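PDB 3E0R: C3-degrading proteinase (CppA protein) from Streptococcus pneumoniae, which probably degrades complement component C3 as a proteinase and is built from two regions of the Glyoxalase clan. Local coordinates for residues A[32-37]-A[53-58]; A[105-110]-A[135-140]; A[220-223]-A[228-231]. All blocks are in the same frame, centred on the assembly; numbering follows the deposited sequence.

Interaction 1. Residues A[32-37]-A[53-58]; sequences LGMKAL and EKLVLE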
ATOM      1  N   LEU A  32      -1.346 -13.986   0.314  1.00 27.96           N
ATOM      2  CA  LEU A  32      -1.398 -13.146   1.510  1.00 27.81           C
ATOM      3  C   LEU A  32      -2.689 -13.201   2.312  1.00 27.61           C
ATOM      4  O   LEU A  32      -2.690 -12.848   3.477  1.00 28.75           O
ATOM      5  CB  LEU A  32      -1.021 -11.688   1.177  1.00 28.03           C
ATOM      6  CG  LEU A  32       0.454 -11.469   0.729  1.00 27.11           C
ATOM      7  CD1 LEU A  32       0.750  -9.952   0.560  1.00 23.34           C
ATOM      8  CD2 LEU A  32       1.447 -12.190   1.646  1.00 22.99           C
ATOM      9  N   GLY A  33      -3.779 -13.648   1.713  1.00 27.59           N
ATOM     10  CA  GLY A  33      -5.044 -13.790   2.431  1.00 27.36           C
ATOM     11  C   GLY A  33      -6.008 -12.618   2.355  1.00 26.93           C
ATOM     12  O   GLY A  33      -6.966 -12.566   3.122  1.00 26.74           O
HETATM   13  N   MSE A  34      -5.767 -11.677   1.443  1.00 26.82           N
HETATM   14  CA  MSE A  34      -6.716 -10.565   1.189  1.00 27.63           C
HETATM   15  C   MSE A  34      -7.972 -10.976   0.382  1.00 26.42           C
HETATM   16  O   MSE A  34      -7.980 -11.924  -0.377  1.00 27.59           O
HETATM   17  CB  MSE A  34      -6.013  -9.408   0.459  1.00 27.05           C
HETATM   18  CG  MSE A  34      -4.741  -8.925   1.177  1.00 29.56           C
HETATM   19 SE   MSE A  34      -4.060  -7.254   0.463  0.80 32.60          SE
HETATM   20  CE  MSE A  34      -2.407  -7.027   1.545  1.00 25.69           C
ATOM     21  N   LYS A  35      -9.015 -10.192   0.544  1.00 25.36           N
ATOM     22  CA  LYS A  35     -10.292 -10.358  -0.076  1.00 23.76           C
ATOM     23  C   LYS A  35     -10.521  -9.360  -1.251  1.00 23.47           C
ATOM     24  O   LYS A  35     -10.255  -8.171  -1.137  1.00 22.80           O
ATOM     25  CB  LYS A  35     -11.332 -10.116   1.016  1.00 23.74           C
ATOM     26  CG  LYS A  35     -12.758 -10.440   0.633  1.00 24.31           C
ATOM     27  CD  LYS A  35     -13.721 -10.157   1.799  1.00 25.26           C
ATOM     28  CE  LYS A  35     -15.214 -10.439   1.435  1.00 23.76           C
ATOM     29  NZ  LYS A  35     -15.432 -11.781   0.836  1.00 24.05           N
ATOM     30  N   ALA A  36     -11.047  -9.865  -2.369  1.00 21.96           N
ATOM     31  CA  ALA A  36     -11.371  -9.058  -3.529  1.00 20.87           C
ATOM     32  C   ALA A  36     -12.697  -8.474  -3.203  1.00 18.87           C
ATOM     33  O   ALA A  36     -13.645  -9.227  -2.909  1.00 19.09           O
ATOM     34  CB  ALA A  36     -11.487  -9.941  -4.806  1.00 20.36           C
ATOM     35  N   LEU A  37     -12.788  -7.161  -3.243  1.00 16.56           N
ATOM     36  CA  LEU A  37     -13.998  -6.507  -2.863  1.00 15.18           C
ATOM     37  C   LEU A  37     -14.832  -6.172  -4.091  1.00 15.26           C
ATOM     38  O   LEU A  37     -16.025  -6.362  -4.135  1.00 14.66           O
ATOM     39  CB  LEU A  37     -13.633  -5.252  -2.089  1.00 14.65           C
ATOM     40  CG  LEU A  37     -12.688  -5.435  -0.907  1.00 11.60           C
ATOM     41  CD1 LEU A  37     -12.404  -4.103  -0.376  1.00  7.62           C
ATOM     42  CD2 LEU A  37     -13.287  -6.342   0.145  1.00  9.58           C
ATOM     43  N   GLU A  53     -12.217  -1.377   1.605  1.00 16.00           N
ATOM     44  CA  GLU A  53     -11.107  -1.293   0.720  1.00 16.21           C
ATOM     45  C   GLU A  53      -9.893  -0.734   1.464  1.00 16.75           C
ATOM     46  O   GLU A  53      -9.973   0.318   2.080  1.00 17.99           O
ATOM     47  CB  GLU A  53     -11.475  -0.391  -0.488  1.00 15.45           C
ATOM     48  CG  GLU A  53     -10.387  -0.195  -1.525  1.00 15.40           C
ATOM     49  CD  GLU A  53     -10.799   0.709  -2.716  1.00 17.80           C
ATOM     50  OE1 GLU A  53     -11.132   0.133  -3.765  1.00 22.52           O
ATOM     51  OE2 GLU A  53     -10.757   1.981  -2.663  1.00 20.97           O
ATOM     52  N   LYS A  54      -8.758  -1.414   1.329  1.00 17.18           N
ATOM     53  CA  LYS A  54      -7.492  -1.004   1.934  1.00 17.07           C
ATOM     54  C   LYS A  54      -6.302  -0.895   0.954  1.00 16.73           C
ATOM     55  O   LYS A  54      -5.340  -0.234   1.245  1.00 15.03           O
ATOM     56  CB  LYS A  54      -7.205  -1.938   3.138  1.00 17.62           C
ATOM     57  CG  LYS A  54      -8.429  -1.983   4.062  1.00 15.62           C
ATOM     58  CD  LYS A  54      -8.161  -2.353   5.433  1.00 17.73           C
ATOM     59  CE  LYS A  54      -9.445  -2.226   6.314  1.00 18.39           C
ATOM     60  NZ  LYS A  54      -9.312  -2.991   7.586  1.00 14.84           N
ATOM     61  N   LEU A  55      -6.393  -1.560  -0.190  1.00 17.78           N
ATOM     62  CA  LEU A  55      -5.357  -1.573  -1.216  1.00 17.92           C
ATOM     63  C   LEU A  55      -6.041  -1.707  -2.558  1.00 18.27           C
ATOM     64  O   LEU A  55      -7.070  -2.371  -2.673  1.00 19.70           O
ATOM     65  CB  LEU A  55      -4.389  -2.741  -0.998  1.00 18.12           C
ATOM     66  CG  LEU A  55      -3.249  -2.869  -2.040  1.00 18.31           C
ATOM     67  CD1 LEU A  55      -2.322  -1.664  -2.097  1.00 13.86           C
ATOM     68  CD2 LEU A  55      -2.482  -4.133  -1.766  1.00 18.67           C
ATOM     69  N   VAL A  56      -5.511  -1.032  -3.568  1.00 18.89           N
ATOM     70  CA  VAL A  56      -6.054  -1.112  -4.927  1.00 18.38           C
ATOM     71  C   VAL A  56      -4.882  -1.444  -5.837  1.00 18.43           C
ATOM     72  O   VAL A  56      -3.853  -0.804  -5.740  1.00 17.08           O
ATOM     73  CB  VAL A  56      -6.776   0.228  -5.363  1.00 18.81           C
ATOM     74  CG1 VAL A  56      -7.192   0.190  -6.844  1.00 17.37           C
ATOM     75  CG2 VAL A  56      -7.991   0.506  -4.480  1.00 17.09           C
ATOM     76  N   LEU A  57      -5.023  -2.500  -6.657  1.00 19.43           N
ATOM     77  CA  LEU A  57      -4.094  -2.765  -7.773  1.00 19.41           C
ATOM     78  C   LEU A  57      -4.645  -2.258  -9.066  1.00 21.57           C
ATOM     79  O   LEU A  57      -5.820  -2.462  -9.378  1.00 22.27           O
ATOM     80  CB  LEU A  57      -3.813  -4.243  -7.958  1.00 18.76           C
ATOM     81  CG  LEU A  57      -3.241  -4.974  -6.752  1.00 16.60           C
ATOM     82  CD1 LEU A  57      -2.930  -6.342  -7.235  1.00 11.33           C
ATOM     83  CD2 LEU A  57      -2.018  -4.240  -6.079  1.00 13.97           C
ATOM     84  N   GLU A  58      -3.785  -1.641  -9.849  1.00 23.48           N
ATOM     85  CA  GLU A  58      -4.189  -1.055 -11.107  1.00 25.61           C
ATOM     86  C   GLU A  58      -3.352  -1.568 -12.272  1.00 25.16           C
ATOM     87  O   GLU A  58      -2.129  -1.414 -12.292  1.00 24.16           O
ATOM     88  CB  GLU A  58      -4.012   0.442 -10.986  1.00 26.42           C
ATOM     89  CG  GLU A  58      -4.314   1.160 -12.205  1.00 30.14           C
ATOM     90  CD  GLU A  58      -5.215   2.325 -11.932  1.00 37.10           C
ATOM     91  OE1 GLU A  58      -6.303   2.122 -11.308  1.00 41.34           O
ATOM     92  OE2 GLU A  58      -4.839   3.437 -12.357  1.00 41.98           O
TER

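Interaction 2. Residues A[105-110]-A[135-140]; sequences NGYAFE and EKPEFQ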
ATOM      1  N   ASN A 105       4.396 -10.062  19.683  1.00 33.51           N
ATOM      2  CA  ASN A 105       3.113 -10.783  19.527  1.00 33.07           C
ATOM      3  C   ASN A 105       3.138 -12.064  18.668  1.00 32.86           C
ATOM      4  O   ASN A 105       2.333 -12.981  18.900  1.00 33.57           O
ATOM      5  CB  ASN A 105       2.011  -9.852  19.018  1.00 33.18           C
ATOM      6  CG  ASN A 105       1.816  -8.625  19.892  1.00 32.25           C
ATOM      7  OD1 ASN A 105       1.296  -7.620  19.416  1.00 28.90           O
ATOM      8  ND2 ASN A 105       2.231  -8.699  21.166  1.00 29.56           N
ATOM      9  N   GLY A 106       4.049 -12.145  17.704  1.00 31.80           N
ATOM     10  CA  GLY A 106       4.171 -13.361  16.899  1.00 30.97           C
ATOM     11  C   GLY A 106       5.209 -13.294  15.791  1.00 29.44           C
ATOM     12  O   GLY A 106       6.102 -12.453  15.794  1.00 28.33           O
ATOM     13  N   TYR A 107       5.079 -14.197  14.836  1.00 28.39           N
ATOM     14  CA  TYR A 107       5.926 -14.169  13.672  1.00 28.47           C
ATOM     15  C   TYR A 107       5.530 -13.006  12.713  1.00 28.09           C
ATOM     16  O   TYR A 107       4.458 -12.352  12.829  1.00 27.18           O
ATOM     17  CB  TYR A 107       5.958 -15.548  12.991  1.00 28.84           C
ATOM     18  CG  TYR A 107       6.589 -16.616  13.887  1.00 29.91           C
ATOM     19  CD1 TYR A 107       7.992 -16.822  13.929  1.00 29.61           C
ATOM     20  CD2 TYR A 107       5.784 -17.400  14.747  1.00 30.68           C
ATOM     21  CE1 TYR A 107       8.562 -17.828  14.783  1.00 30.26           C
ATOM     22  CE2 TYR A 107       6.335 -18.396  15.595  1.00 29.52           C
ATOM     23  CZ  TYR A 107       7.719 -18.601  15.616  1.00 30.45           C
ATOM     24  OH  TYR A 107       8.235 -19.576  16.467  1.00 31.01           O
ATOM     25  N   ALA A 108       6.461 -12.699  11.832  1.00 26.94           N
ATOM     26  CA  ALA A 108       6.234 -11.680  10.819  1.00 26.68           C
ATOM     27  C   ALA A 108       7.080 -12.106   9.643  1.00 26.16           C
ATOM     28  O   ALA A 108       8.005 -12.918   9.797  1.00 25.29           O
ATOM     29  CB  ALA A 108       6.654 -10.339  11.327  1.00 26.18           C
ATOM     30  N   PHE A 109       6.764 -11.601   8.462  1.00 25.69           N
ATOM     31  CA  PHE A 109       7.644 -11.889   7.333  1.00 25.27           C
ATOM     32  C   PHE A 109       7.637 -10.812   6.293  1.00 24.57           C
ATOM     33  O   PHE A 109       6.769  -9.967   6.280  1.00 25.01           O
ATOM     34  CB  PHE A 109       7.357 -13.292   6.714  1.00 24.98           C
ATOM     35  CG  PHE A 109       6.056 -13.400   6.043  1.00 25.23           C
ATOM     36  CD1 PHE A 109       5.959 -13.171   4.674  1.00 25.63           C
ATOM     37  CD2 PHE A 109       4.895 -13.714   6.778  1.00 26.03           C
ATOM     38  CE1 PHE A 109       4.741 -13.239   4.032  1.00 24.68           C
ATOM     39  CE2 PHE A 109       3.669 -13.785   6.159  1.00 25.98           C
ATOM     40  CZ  PHE A 109       3.591 -13.547   4.764  1.00 26.50           C
ATOM     41  N   GLU A 110       8.662 -10.858   5.453  1.00 24.23           N
ATOM     42  CA  GLU A 110       8.722 -10.110   4.227  1.00 23.74           C
ATOM     43  C   GLU A 110       8.664 -11.047   3.010  1.00 22.48           C
ATOM     44  O   GLU A 110       9.086 -12.160   3.055  1.00 20.75           O
ATOM     45  CB  GLU A 110       9.984  -9.312   4.175  1.00 23.74           C
ATOM     46  CG  GLU A 110       9.921  -8.038   4.944  1.00 25.52           C
ATOM     47  CD  GLU A 110      11.272  -7.383   5.029  1.00 24.26           C
ATOM     48  OE1 GLU A 110      12.260  -8.131   5.052  1.00 27.51           O
ATOM     49  OE2 GLU A 110      11.346  -6.145   5.073  1.00 24.29           O
ATOM     50  N   GLU A 135      16.790 -19.874  10.995  1.00 44.16           N
ATOM     51  CA  GLU A 135      16.304 -21.187  10.607  1.00 44.33           C
ATOM     52  C   GLU A 135      14.773 -21.215  10.622  1.00 44.42           C
ATOM     53  O   GLU A 135      14.152 -21.091  11.680  1.00 44.19           O
ATOM     54  CB  GLU A 135      16.890 -22.240  11.533  1.00 44.25           C
ATOM     55  CG  GLU A 135      18.416 -22.251  11.530  1.00 44.18           C
ATOM     56  CD  GLU A 135      18.986 -22.987  12.717  1.00 44.32           C
ATOM     57  OE1 GLU A 135      18.218 -23.727  13.362  1.00 44.36           O
ATOM     58  OE2 GLU A 135      20.197 -22.831  13.005  1.00 44.60           O
ATOM     59  N   LYS A 136      14.175 -21.361   9.439  1.00 44.69           N
ATOM     60  CA  LYS A 136      12.713 -21.352   9.296  1.00 44.89           C
ATOM     61  C   LYS A 136      12.130 -22.538  10.080  1.00 44.83           C
ATOM     62  O   LYS A 136      12.663 -23.650   9.988  1.00 44.93           O
ATOM     63  CB  LYS A 136      12.312 -21.427   7.806  1.00 45.04           C
ATOM     64  CG  LYS A 136      10.891 -20.917   7.463  1.00 45.26           C
ATOM     65  CD  LYS A 136      10.605 -20.947   5.926  1.00 45.54           C
ATOM     66  CE  LYS A 136       9.103 -20.800   5.574  1.00 45.61           C
ATOM     67  NZ  LYS A 136       8.821 -21.003   4.109  1.00 44.73           N
ATOM     68  N   PRO A 137      11.092 -22.297  10.908  1.00 44.46           N
ATOM     69  CA  PRO A 137      10.364 -23.418  11.482  1.00 44.51           C
ATOM     70  C   PRO A 137       9.270 -23.935  10.561  1.00 44.63           C
ATOM     71  O   PRO A 137       9.034 -23.384   9.480  1.00 44.49           O
ATOM     72  CB  PRO A 137       9.744 -22.837  12.759  1.00 44.38           C
ATOM     73  CG  PRO A 137       9.764 -21.386  12.603  1.00 44.28           C
ATOM     74  CD  PRO A 137      10.576 -21.013  11.397  1.00 44.38           C
ATOM     75  N   GLU A 138       8.630 -25.013  10.998  1.00 44.78           N
ATOM     76  CA  GLU A 138       7.445 -25.549  10.354  1.00 44.80           C
ATOM     77  C   GLU A 138       6.262 -24.984  11.120  1.00 44.60           C
ATOM     78  O   GLU A 138       6.304 -24.897  12.350  1.00 44.22           O
ATOM     79  CB  GLU A 138       7.443 -27.080  10.412  1.00 44.92           C
ATOM     80  CG  GLU A 138       8.732 -27.739   9.897  1.00 45.10           C
ATOM     81  CD  GLU A 138       8.744 -29.240  10.106  1.00 45.57           C
ATOM     82  OE1 GLU A 138       7.678 -29.794  10.444  1.00 48.14           O
ATOM     83  OE2 GLU A 138       9.809 -29.877   9.932  1.00 46.19           O
ATOM     84  N   PHE A 139       5.221 -24.588  10.387  1.00 44.69           N
ATOM     85  CA  PHE A 139       4.050 -23.926  10.973  1.00 44.68           C
ATOM     86  C   PHE A 139       2.781 -24.782  10.866  1.00 44.61           C
ATOM     87  O   PHE A 139       2.429 -25.256   9.782  1.00 44.52           O
ATOM     88  CB  PHE A 139       3.833 -22.556  10.317  1.00 44.74           C
ATOM     89  CG  PHE A 139       4.912 -21.548  10.645  1.00 44.79           C
ATOM     90  CD1 PHE A 139       4.886 -20.852  11.851  1.00 43.83           C
ATOM     91  CD2 PHE A 139       5.956 -21.304   9.751  1.00 45.16           C
ATOM     92  CE1 PHE A 139       5.875 -19.932  12.162  1.00 44.21           C
ATOM     93  CE2 PHE A 139       6.951 -20.376  10.050  1.00 44.91           C
ATOM     94  CZ  PHE A 139       6.907 -19.686  11.256  1.00 44.91           C
ATOM     95  N   GLN A 140       2.114 -24.984  12.004  1.00 44.53           N
ATOM     96  CA  GLN A 140       0.845 -25.708  12.050  1.00 44.56           C
ATOM     97  C   GLN A 140      -0.287 -24.716  12.153  1.00 44.30           C
ATOM     98  O   GLN A 140      -0.067 -23.516  12.348  1.00 44.43           O
ATOM     99  CB  GLN A 140       0.810 -26.702  13.221  1.00 44.80           C
ATOM    100  CG  GLN A 140       1.493 -28.034  12.896  1.00 44.75           C
ATOM    101  CD  GLN A 140       1.932 -28.785  14.129  1.00 45.27           C
ATOM    102  OE1 GLN A 140       3.127 -28.885  14.407  1.00 47.06           O
ATOM    103  NE2 GLN A 140       0.966 -29.315  14.887  1.00 45.34           N
TER

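Interaction 3. Residues A[220-223]-A[228-231]; sequences YFIP and FFLG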
ATOM      1  N   TYR A 220      -4.538  20.303 -10.669  1.00 24.50           N
ATOM      2  CA  TYR A 220      -5.521  19.557  -9.929  1.00 23.54           C
ATOM      3  C   TYR A 220      -6.781  19.375 -10.760  1.00 22.00           C
ATOM      4  O   TYR A 220      -6.905  19.944 -11.820  1.00 20.86           O
ATOM      5  CB  TYR A 220      -5.776  20.164  -8.540  1.00 23.73           C
ATOM      6  CG  TYR A 220      -6.286  21.573  -8.544  1.00 24.41           C
ATOM      7  CD1 TYR A 220      -7.635  21.820  -8.787  1.00 24.30           C
ATOM      8  CD2 TYR A 220      -5.450  22.662  -8.221  1.00 24.80           C
ATOM      9  CE1 TYR A 220      -8.133  23.097  -8.828  1.00 25.83           C
ATOM     10  CE2 TYR A 220      -5.946  23.982  -8.241  1.00 24.28           C
ATOM     11  CZ  TYR A 220      -7.300  24.187  -8.567  1.00 26.03           C
ATOM     12  OH  TYR A 220      -7.897  25.432  -8.574  1.00 25.92           O
ATOM     13  N   PHE A 221      -7.684  18.526 -10.278  1.00 20.79           N
ATOM     14  CA  PHE A 221      -8.881  18.170 -11.004  1.00 19.45           C
ATOM     15  C   PHE A 221     -10.040  18.044 -10.010  1.00 18.73           C
ATOM     16  O   PHE A 221      -9.909  17.379  -8.987  1.00 18.19           O
ATOM     17  CB  PHE A 221      -8.669  16.881 -11.795  1.00 18.71           C
ATOM     18  CG  PHE A 221      -9.947  16.332 -12.419  1.00 19.59           C
ATOM     19  CD1 PHE A 221     -10.388  16.782 -13.669  1.00 19.43           C
ATOM     20  CD2 PHE A 221     -10.716  15.392 -11.742  1.00 17.56           C
ATOM     21  CE1 PHE A 221     -11.562  16.317 -14.223  1.00 20.16           C
ATOM     22  CE2 PHE A 221     -11.892  14.892 -12.282  1.00 19.05           C
ATOM     23  CZ  PHE A 221     -12.328  15.343 -13.512  1.00 19.95           C
ATOM     24  N   ILE A 222     -11.143  18.743 -10.330  1.00 18.04           N
ATOM     25  CA  ILE A 222     -12.444  18.578  -9.678  1.00 18.47           C
ATOM     26  C   ILE A 222     -13.446  18.151 -10.765  1.00 18.97           C
ATOM     27  O   ILE A 222     -13.639  18.887 -11.786  1.00 20.24           O
ATOM     28  CB  ILE A 222     -12.962  19.889  -8.927  1.00 17.86           C
ATOM     29  CG1 ILE A 222     -11.893  20.475  -7.975  1.00 18.74           C
ATOM     30  CG2 ILE A 222     -14.243  19.611  -8.176  1.00 16.51           C
ATOM     31  CD1 ILE A 222     -12.037  21.991  -7.691  1.00 17.00           C
ATOM     32  N   PRO A 223     -14.076  16.955 -10.579  1.00 19.56           N
ATOM     33  CA  PRO A 223     -15.124  16.461 -11.490  1.00 19.32           C
ATOM     34  C   PRO A 223     -16.334  17.392 -11.447  1.00 19.58           C
ATOM     35  O   PRO A 223     -16.587  18.005 -10.417  1.00 20.29           O
ATOM     36  CB  PRO A 223     -15.516  15.102 -10.869  1.00 18.80           C
ATOM     37  CG  PRO A 223     -15.311  15.309  -9.380  1.00 19.23           C
ATOM     38  CD  PRO A 223     -13.920  16.047  -9.415  1.00 19.78           C
ATOM     39  N   PHE A 228     -15.049  14.579  -5.498  1.00 19.04           N
ATOM     40  CA  PHE A 228     -13.671  14.458  -5.033  1.00 18.97           C
ATOM     41  C   PHE A 228     -12.803  15.554  -5.601  1.00 19.04           C
ATOM     42  O   PHE A 228     -13.208  16.352  -6.477  1.00 20.93           O
ATOM     43  CB  PHE A 228     -13.105  13.035  -5.350  1.00 18.74           C
ATOM     44  CG  PHE A 228     -13.032  12.742  -6.821  1.00 17.27           C
ATOM     45  CD1 PHE A 228     -11.902  13.059  -7.545  1.00 18.29           C
ATOM     46  CD2 PHE A 228     -14.097  12.186  -7.478  1.00 16.22           C
ATOM     47  CE1 PHE A 228     -11.851  12.841  -8.922  1.00 18.78           C
ATOM     48  CE2 PHE A 228     -14.046  11.951  -8.844  1.00 17.21           C
ATOM     49  CZ  PHE A 228     -12.937  12.267  -9.558  1.00 17.30           C
ATOM     50  N   PHE A 229     -11.584  15.562  -5.088  1.00 18.81           N
ATOM     51  CA  PHE A 229     -10.527  16.458  -5.509  1.00 18.05           C
ATOM     52  C   PHE A 229      -9.335  15.562  -5.794  1.00 18.02           C
ATOM     53  O   PHE A 229      -8.968  14.699  -4.979  1.00 17.65           O
ATOM     54  CB  PHE A 229     -10.237  17.490  -4.390  1.00 18.18           C
ATOM     55  CG  PHE A 229      -9.096  18.425  -4.707  1.00 18.15           C
ATOM     56  CD1 PHE A 229      -9.340  19.675  -5.237  1.00 15.90           C
ATOM     57  CD2 PHE A 229      -7.786  18.009  -4.534  1.00 14.30           C
ATOM     58  CE1 PHE A 229      -8.286  20.495  -5.547  1.00 18.04           C
ATOM     59  CE2 PHE A 229      -6.762  18.839  -4.820  1.00 14.46           C
ATOM     60  CZ  PHE A 229      -6.987  20.063  -5.346  1.00 14.37           C
ATOM     61  N   LEU A 230      -8.809  15.692  -7.003  1.00 17.74           N
ATOM     62  CA  LEU A 230      -7.608  15.002  -7.408  1.00 17.22           C
ATOM     63  C   LEU A 230      -6.458  15.999  -7.617  1.00 17.96           C
ATOM     64  O   LEU A 230      -6.482  16.846  -8.537  1.00 17.42           O
ATOM     65  CB  LEU A 230      -7.874  14.224  -8.700  1.00 18.00           C
ATOM     66  CG  LEU A 230      -6.771  13.430  -9.410  1.00 17.31           C
ATOM     67  CD1 LEU A 230      -6.118  12.407  -8.474  1.00 17.20           C
ATOM     68  CD2 LEU A 230      -7.367  12.762 -10.699  1.00 14.72           C
ATOM     69  N   GLY A 231      -5.453  15.895  -6.745  1.00 17.93           N
ATOM     70  CA  GLY A 231      -4.207  16.640  -6.859  1.00 16.97           C
ATOM     71  C   GLY A 231      -3.064  15.706  -7.184  1.00 17.23           C
ATOM     72  O   GLY A 231      -3.222  14.486  -7.330  1.00 16.30           O
TER

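Interaction 1. Residues A[32-37]-A[53-58]
L37 and E53 make the closer of the two side-chain contacts between residues 32-37 and 53-58. The methyl CD1 of L37 sits 3.3 Å from E53 CA and 3.4 Å from E53 N, so it rests on the main chain of E53 more than on its side chain. L37 CG lies beside the backbone N and anti to the carbonyl carbon (chi1 -53°), which directs the isobutyl group at E53; CB of that glutamate comes 3.8 Å from the same CD1 of L37. Packing is tight here, consistent with a separation of 7.0 Å between L37 CA and E53 CA, against 9.4 Å between M34 CA and L55 CA.

The second apolar contact is looser. M34, modelled as selenomethionine, is extended beyond CG (chi2 -168°), and its SE reaches L55 CD2 at 4.1 Å. The end of the L55 side chain approaches M34 more closely than its CB does. Both residues are buried: M34 also packs on F151, while L55 also meets P14, Y28 and L46.

Strand 43-47 separates the two strands, which explains the lack of direct hydrogen bonds. Strands 35-39, 43-47 and 53-59 run as an antiparallel meander; preceded by strand 9-18 and helix 21-31, they follow the beta-alpha-beta-beta-beta order of the Glyoxalase clan. K54 and L55 both face L46, giving a classic beta bulge in strand 53-59.

Polar links run through that central strand. K35 and L37 bond by backbone to G47 and S45, K54 to L46, and E53 OE1 is hydrogen-bonded to S45 OG.

Interaction 2. Residues A[105-110]-A[135-140]
Y107 receives the edge of F139 on one face of its ring, a T-shaped pair with centroids 5.0 Å apart and planes at 83°. The leading atom is F139 CE1, which stands over the phenol, offset toward its rim, at 3.6 Å from Y107 CD2 and 3.8 Å from Y107 CE2. F139 CZ follows at 4.1 Å from Y107 CG, so the CE1-CZ edge of the phenyl ring is the part that meets the phenol, with CE1 on its CD2-CE2 side. A smaller apolar contact is made by P137, whose CG approaches Y107 CE1 obliquely at 4.3 Å.

The first torsions help to bring the two rings together: Y107 (chi1 -64°) and F139 (chi1 -68°) both hold CG beside the backbone N, and in both the CB already points toward the other segment. P137 and F139, two positions apart in an irregular chain, thus address the same tyrosine, with no hydrogen bond between the segments.

Further out, K102 adds a cation-pi contact with the Y107 ring, and E88 touches that side chain as well. F139 rests on L91 of helix 84-91, while P137 packs on L100. The contact therefore lays the loop between strands 131-132 and 151-159 against strand 107-112, at the surface, flanked by helix 84-91 and by strand 99-102.

Interaction 3. Residues A[220-223]-A[228-231]
L230 O accepts the shortest hydrogen bond of this contact, 2.7 Å from F221 N and bent at the hydrogen to 141°. The return bond, L230 N to F221 O at 2.8 Å, is nearly straight, and together they define F221 and L230 as an antiparallel hydrogen-bonded pair. Y220 CA adds a CA-H...O contact to L230 O at 3.2 Å.

Aromatic packing extends the pairing. P223 CG lies over one face of the F228 ring, 3.8 Å from its centroid, a CH-pi contact, and F228 CZ comes to the edge of the F221 ring, 3.9 Å from F221 CE2. With CG anti to the backbone N (chi1 177°), F229 reaches Y220, where its CZ meets Y220 CB at 3.4 Å; the F229 and Y220 rings, inclined by 29°, are displaced so far that they hardly face each other. F229 CD1 also touches I222 CG1 at 3.8 Å.

This is the beta hairpin of strands 220-221 and 228-232, the former a short, weakly bonded strand at the edge of its sheet. Helix 208-214 packs on I222 and F229, F228 stacks with W240, and strand 238-243 bonds by backbone to F229 and G231.

The three contacts follow one another along the chain without overlapping. Interactions 1 and 3 belong to the same eight-stranded mixed sheet: interaction 1 is near the end where strands 35-39, 43-47 and 53-59 lie in that order, and interaction 3 is at the other end, on strands 228-232 and 220-221, with centres about 24 Å apart. That sheet joins the N-terminal and C-terminal parts of CppA. Interaction 2 involves strand 107-112 of the separate seven-stranded sheet, about 43 Å from interaction 3 between centres and on the opposite side of the chain's centre. Interactions 1 and 2 nevertheless touch, L32 CD2 packing 4.0 Å from F109 CZ, so the loop leading into strand 35-39 packs against strand 107-112.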